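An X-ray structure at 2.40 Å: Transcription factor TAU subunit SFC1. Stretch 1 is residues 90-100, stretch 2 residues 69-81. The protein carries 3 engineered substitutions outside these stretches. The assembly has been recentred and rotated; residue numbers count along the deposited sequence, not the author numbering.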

# COMPACT_ATOMS: atom_id res chain seq x y z
N GLN A 90 15.37 -3.55 4.06
CA GLN A 90 15.51 -4.99 3.94
C GLN A 90 14.91 -5.51 2.61
O GLN A 90 15.42 -6.45 1.99
CB GLN A 90 14.81 -5.63 5.15
CG GLN A 90 14.98 -7.14 5.27
CD GLN A 90 16.37 -7.53 5.70
OE1 GLN A 90 17.16 -6.70 6.17
NE2 GLN A 90 16.69 -8.82 5.54
N ASN A 91 13.81 -4.91 2.17
CA ASN A 91 13.13 -5.36 0.96
C ASN A 91 12.22 -4.29 0.37
O ASN A 91 11.60 -3.48 1.09
CB ASN A 91 12.33 -6.64 1.27
CG ASN A 91 11.96 -7.44 0.00
OD1 ASN A 91 10.78 -7.58 -0.34
ND2 ASN A 91 12.96 -7.98 -0.68
N VAL A 92 12.18 -4.26 -0.96
CA VAL A 92 11.19 -3.45 -1.68
C VAL A 92 10.42 -4.34 -2.64
O VAL A 92 11.01 -5.08 -3.40
CB VAL A 92 11.84 -2.30 -2.48
CG1 VAL A 92 10.76 -1.42 -3.11
CG2 VAL A 92 12.76 -1.47 -1.59
N SER A 93 9.09 -4.24 -2.62
CA SER A 93 8.20 -5.05 -3.46
C SER A 93 7.12 -4.20 -4.12
O SER A 93 6.71 -3.18 -3.58
CB SER A 93 7.53 -6.14 -2.63
OG SER A 93 8.47 -6.87 -1.89
N ARG A 94 6.65 -4.62 -5.28
CA ARG A 94 5.60 -3.89 -5.96
C ARG A 94 4.20 -4.30 -5.47
O ARG A 94 3.93 -5.46 -5.21
CB ARG A 94 5.70 -4.08 -7.47
CG ARG A 94 7.01 -3.60 -8.03
CD ARG A 94 7.04 -3.73 -9.54
NE ARG A 94 5.95 -3.01 -10.19
CZ ARG A 94 5.64 -3.10 -11.49
NH1 ARG A 94 6.34 -3.91 -12.28
NH2 ARG A 94 4.63 -2.39 -12.01
N ILE A 95 3.36 -3.30 -5.28
CA ILE A 95 1.96 -3.48 -5.04
C ILE A 95 1.33 -3.36 -6.45
O ILE A 95 1.29 -2.28 -7.03
CB ILE A 95 1.45 -2.39 -4.07
CG1 ILE A 95 2.13 -2.52 -2.71
CG2 ILE A 95 -0.05 -2.45 -3.88
CD1 ILE A 95 1.93 -1.31 -1.78
N ARG A 96 0.86 -4.48 -7.00
CA ARG A 96 0.42 -4.51 -8.40
C ARG A 96 -1.03 -4.08 -8.57
O ARG A 96 -1.39 -3.59 -9.62
CB ARG A 96 0.62 -5.89 -9.03
CG ARG A 96 2.07 -6.34 -9.17
CD ARG A 96 2.97 -5.33 -9.83
NE ARG A 96 2.60 -4.96 -11.19
CZ ARG A 96 2.99 -5.62 -12.28
NH1 ARG A 96 3.74 -6.71 -12.19
NH2 ARG A 96 2.61 -5.21 -13.48
N GLN A 97 -1.85 -4.28 -7.54
CA GLN A 97 -3.24 -3.83 -7.58
C GLN A 97 -3.74 -3.29 -6.24
O GLN A 97 -3.32 -3.70 -5.17
CB GLN A 97 -4.19 -4.93 -8.08
CG GLN A 97 -4.96 -4.43 -9.30
CD GLN A 97 -5.86 -5.46 -9.95
OE1 GLN A 97 -6.60 -6.16 -9.28
NE2 GLN A 97 -5.82 -5.51 -11.26
N VAL A 98 -4.69 -2.36 -6.34
CA VAL A 98 -5.24 -1.70 -5.18
C VAL A 98 -6.75 -1.80 -5.22
O VAL A 98 -7.36 -1.52 -6.24
CB VAL A 98 -4.84 -0.21 -5.14
CG1 VAL A 98 -5.13 0.36 -3.80
CG2 VAL A 98 -3.39 -0.06 -5.42
N PHE A 99 -7.35 -2.18 -4.10
CA PHE A 99 -8.79 -2.05 -3.89
C PHE A 99 -9.03 -0.78 -3.07
O PHE A 99 -8.64 -0.68 -1.91
CB PHE A 99 -9.33 -3.29 -3.17
CG PHE A 99 -9.13 -4.58 -3.93
CD1 PHE A 99 -7.91 -5.24 -3.89
CD2 PHE A 99 -10.18 -5.13 -4.68
CE1 PHE A 99 -7.73 -6.43 -4.57
CE2 PHE A 99 -10.01 -6.33 -5.37
CZ PHE A 99 -8.79 -6.98 -5.31
N LEU A 100 -9.67 0.18 -3.72
CA LEU A 100 -9.86 1.52 -3.17
C LEU A 100 -11.24 1.65 -2.56
O LEU A 100 -12.25 1.72 -3.26
CB LEU A 100 -9.69 2.57 -4.27
CG LEU A 100 -8.33 2.57 -4.99
CD1 LEU A 100 -8.47 3.13 -6.38
CD2 LEU A 100 -7.28 3.34 -4.26
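Stretch 2, residues 69-81: QARVQSRNDLLVT

An antiparallel strand pair can change register where one strand carries an extra residue, and here water occupies the interruption; stretch 2 lying along Gln-90 to Leu-100 is a worked example. The strongest polar links are backbone hydrogen bonds in two ladders. In the first, Leu-79 N donates to Ser-93 O at 2.7 Å and Ser-93 N returns a bond to Leu-79 O at 2.9 Å, closing the small ring typical of a hydrogen-bonded antiparallel pair. Two residues further along, at the next hydrogen-bonded pair, Thr-81 N reaches Asn-91 O at 2.7 Å, while Thr-81 O accepts from both Gln-90 N at 2.7 Å and Asn-91 N at 3.2 Å. At the other end of this ladder Ile-95 N donates to Asp-77 O at 3.0 Å.

The second ladder repeats the pattern. Val-98 N binds Gln-73 O at 2.7 Å and Gln-73 N binds Val-98 O at 3.0 Å; Leu-100 N meets Arg-71 O at 2.8 Å, but the return bond from Arg-71 N to Leu-100 O is weak at 3.4 Å.

Between the ladders the register shifts by one residue: Arg-94 pairs with Leu-78, yet Val-98 pairs with Gln-73. The extra residue of stretch 2 is taken up between Gln-73 and Leu-78, and the CA-to-CB bond of Asn-76 points away from stretch 1. A salt bridge braces this segment from within, with Arg-75 NE 2.9 Å from Asp-77 OD2. Water fills the gap in the backbone pairing: water 2 accepts from Arg-75 N at 2.8 Å and donates to Ile-95 O at 2.8 Å and Asp-77 OD2 at 3.0 Å, and water 1 joins Arg-75 O (2.7 Å) to Arg-94 NH2 (3.0 Å).

The continuous strand of stretch 1 runs at 159° to strand 78-81, with axes approaching to 4.5 Å, and at 161° to strand 71-73, approaching to 4.8 Å. The extended backbones also bring CA-H...O contacts at non-hydrogen-bonded pairs, such as Val-92 CA to Leu-79 O at 3.4 Å and Val-72 CA to Val-98 O at 3.4 Å.

Side chains alternate between the two faces. On the face shared by Val-92, Val-80, Arg-94 and Leu-78, Val-92 CG1 lies 4.1 Å from Leu-78 CB and 4.3 Å from Val-80 CG2. Further along, Phe-99 CD2 packs 3.8 Å from Val-72 CG2, and Ala-70 CB sits at the edge of the Phe-99 ring, 3.9 Å from Phe-99 CB. Ile-95, beside the register shift, directs its CA-to-CB bond toward stretch 2, placing Ile-95 CG1 4.2 Å from Leu-79 CB. Val-98 and Leu-100, on the same face of the sheet, meet the charged groups of Arg-75 and Asp-77: Val-98 CG2 is 3.5 Å from Asp-77 OD2, and Leu-100 CD2 is 3.6 Å from Arg-75 NH1. The salt bridge thus rests against aliphatic side chains of stretch 1, and the whole contact buries 1117 Å² summed over both sides.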

# COMPACT_ATOMS: atom_id res chain seq x y z
N GLN A 69 -18.91 -1.92 -3.45
CA GLN A 69 -17.84 -2.54 -4.22
C GLN A 69 -16.63 -1.62 -4.35
O GLN A 69 -16.79 -0.42 -4.56
CB GLN A 69 -18.36 -2.88 -5.61
CG GLN A 69 -19.56 -3.82 -5.63
CD GLN A 69 -19.19 -5.28 -5.78
OE1 GLN A 69 -18.03 -5.64 -5.87
NE2 GLN A 69 -20.20 -6.13 -5.81
N ALA A 70 -15.43 -2.17 -4.21
CA ALA A 70 -14.21 -1.41 -4.41
C ALA A 70 -14.03 -1.00 -5.84
O ALA A 70 -14.38 -1.75 -6.74
CB ALA A 70 -13.00 -2.21 -4.00
N ARG A 71 -13.42 0.16 -6.03
CA ARG A 71 -12.81 0.52 -7.28
C ARG A 71 -11.43 -0.13 -7.29
O ARG A 71 -10.67 0.01 -6.35
CB ARG A 71 -12.71 2.03 -7.41
CG ARG A 71 -14.06 2.71 -7.58
CD ARG A 71 -13.93 4.03 -8.29
NE ARG A 71 -13.91 3.87 -9.74
CZ ARG A 71 -13.57 4.84 -10.60
NH1 ARG A 71 -13.19 6.03 -10.15
NH2 ARG A 71 -13.58 4.60 -11.90
N VAL A 72 -11.13 -0.85 -8.36
CA VAL A 72 -9.89 -1.58 -8.47
C VAL A 72 -8.98 -0.87 -9.46
O VAL A 72 -9.42 -0.51 -10.56
CB VAL A 72 -10.14 -3.00 -8.95
CG1 VAL A 72 -8.84 -3.79 -8.98
CG2 VAL A 72 -11.16 -3.65 -8.08
N GLN A 73 -7.73 -0.65 -9.08
CA GLN A 73 -6.82 0.02 -9.98
C GLN A 73 -5.38 -0.38 -9.70
O GLN A 73 -5.08 -0.92 -8.65
CB GLN A 73 -7.00 1.52 -9.85
CG GLN A 73 -6.28 2.32 -10.88
CD GLN A 73 -6.66 1.91 -12.27
OE1 GLN A 73 -6.20 0.90 -12.80
NE2 GLN A 73 -7.53 2.68 -12.87
N SER A 74 -4.51 -0.16 -10.66
CA SER A 74 -3.08 -0.28 -10.40
C SER A 74 -2.47 1.11 -10.41
O SER A 74 -2.91 1.99 -11.14
CB SER A 74 -2.39 -1.17 -11.43
OG SER A 74 -2.40 -0.56 -12.70
N ARG A 75 -1.46 1.29 -9.57
CA ARG A 75 -0.64 2.49 -9.55
C ARG A 75 0.76 1.95 -9.63
O ARG A 75 0.97 0.93 -10.26
CB ARG A 75 -0.88 3.32 -8.28
CG ARG A 75 -2.34 3.74 -8.18
CD ARG A 75 -2.64 4.68 -7.05
NE ARG A 75 -2.47 4.04 -5.76
CZ ARG A 75 -3.22 4.29 -4.70
NH1 ARG A 75 -4.24 5.13 -4.77
NH2 ARG A 75 -2.99 3.63 -3.58
N ASN A 76 1.71 2.63 -9.00
CA ASN A 76 3.07 2.15 -8.95
C ASN A 76 3.55 2.13 -7.51
O ASN A 76 4.70 2.44 -7.22
CB ASN A 76 3.96 3.02 -9.82
CG ASN A 76 3.81 4.50 -9.53
OD1 ASN A 76 3.01 4.93 -8.70
ND2 ASN A 76 4.59 5.29 -10.24
N ASP A 77 2.66 1.73 -6.62
CA ASP A 77 2.98 1.75 -5.21
C ASP A 77 4.00 0.66 -4.89
O ASP A 77 4.06 -0.39 -5.54
CB ASP A 77 1.73 1.54 -4.36
CG ASP A 77 0.58 2.45 -4.76
OD1 ASP A 77 0.80 3.67 -4.86
OD2 ASP A 77 -0.55 1.95 -4.97
N LEU A 78 4.79 0.91 -3.85
CA LEU A 78 5.79 -0.04 -3.43
C LEU A 78 5.58 -0.34 -1.98
O LEU A 78 5.05 0.48 -1.23
CB LEU A 78 7.20 0.52 -3.64
CG LEU A 78 7.54 0.94 -5.07
CD1 LEU A 78 8.89 1.64 -5.09
CD2 LEU A 78 7.59 -0.25 -6.00
N LEU A 79 5.98 -1.53 -1.59
CA LEU A 79 5.94 -1.93 -0.21
C LEU A 79 7.39 -2.03 0.26
O LEU A 79 8.18 -2.77 -0.30
CB LEU A 79 5.23 -3.26 -0.05
CG LEU A 79 5.17 -3.71 1.40
CD1 LEU A 79 4.25 -2.81 2.23
CD2 LEU A 79 4.75 -5.13 1.46
N VAL A 80 7.72 -1.28 1.30
CA VAL A 80 9.11 -1.14 1.72
C VAL A 80 9.27 -1.67 3.12
O VAL A 80 8.65 -1.19 4.07
CB VAL A 80 9.54 0.33 1.66
CG1 VAL A 80 10.98 0.49 2.11
CG2 VAL A 80 9.38 0.87 0.25
N THR A 81 10.10 -2.70 3.23
CA THR A 81 10.36 -3.35 4.50
C THR A 81 11.68 -2.82 5.06
O THR A 81 12.72 -2.93 4.42
CB THR A 81 10.45 -4.88 4.32
OG1 THR A 81 9.26 -5.36 3.67
CG2 THR A 81 10.61 -5.57 5.66
O HOH W 1 2.48 -1.26 -10.25
O HOH W 2 -0.20 0.10 -7.36
O HOH W 3 4.08 -1.15 -8.18
O HOH W 4 8.96 -5.38 0.54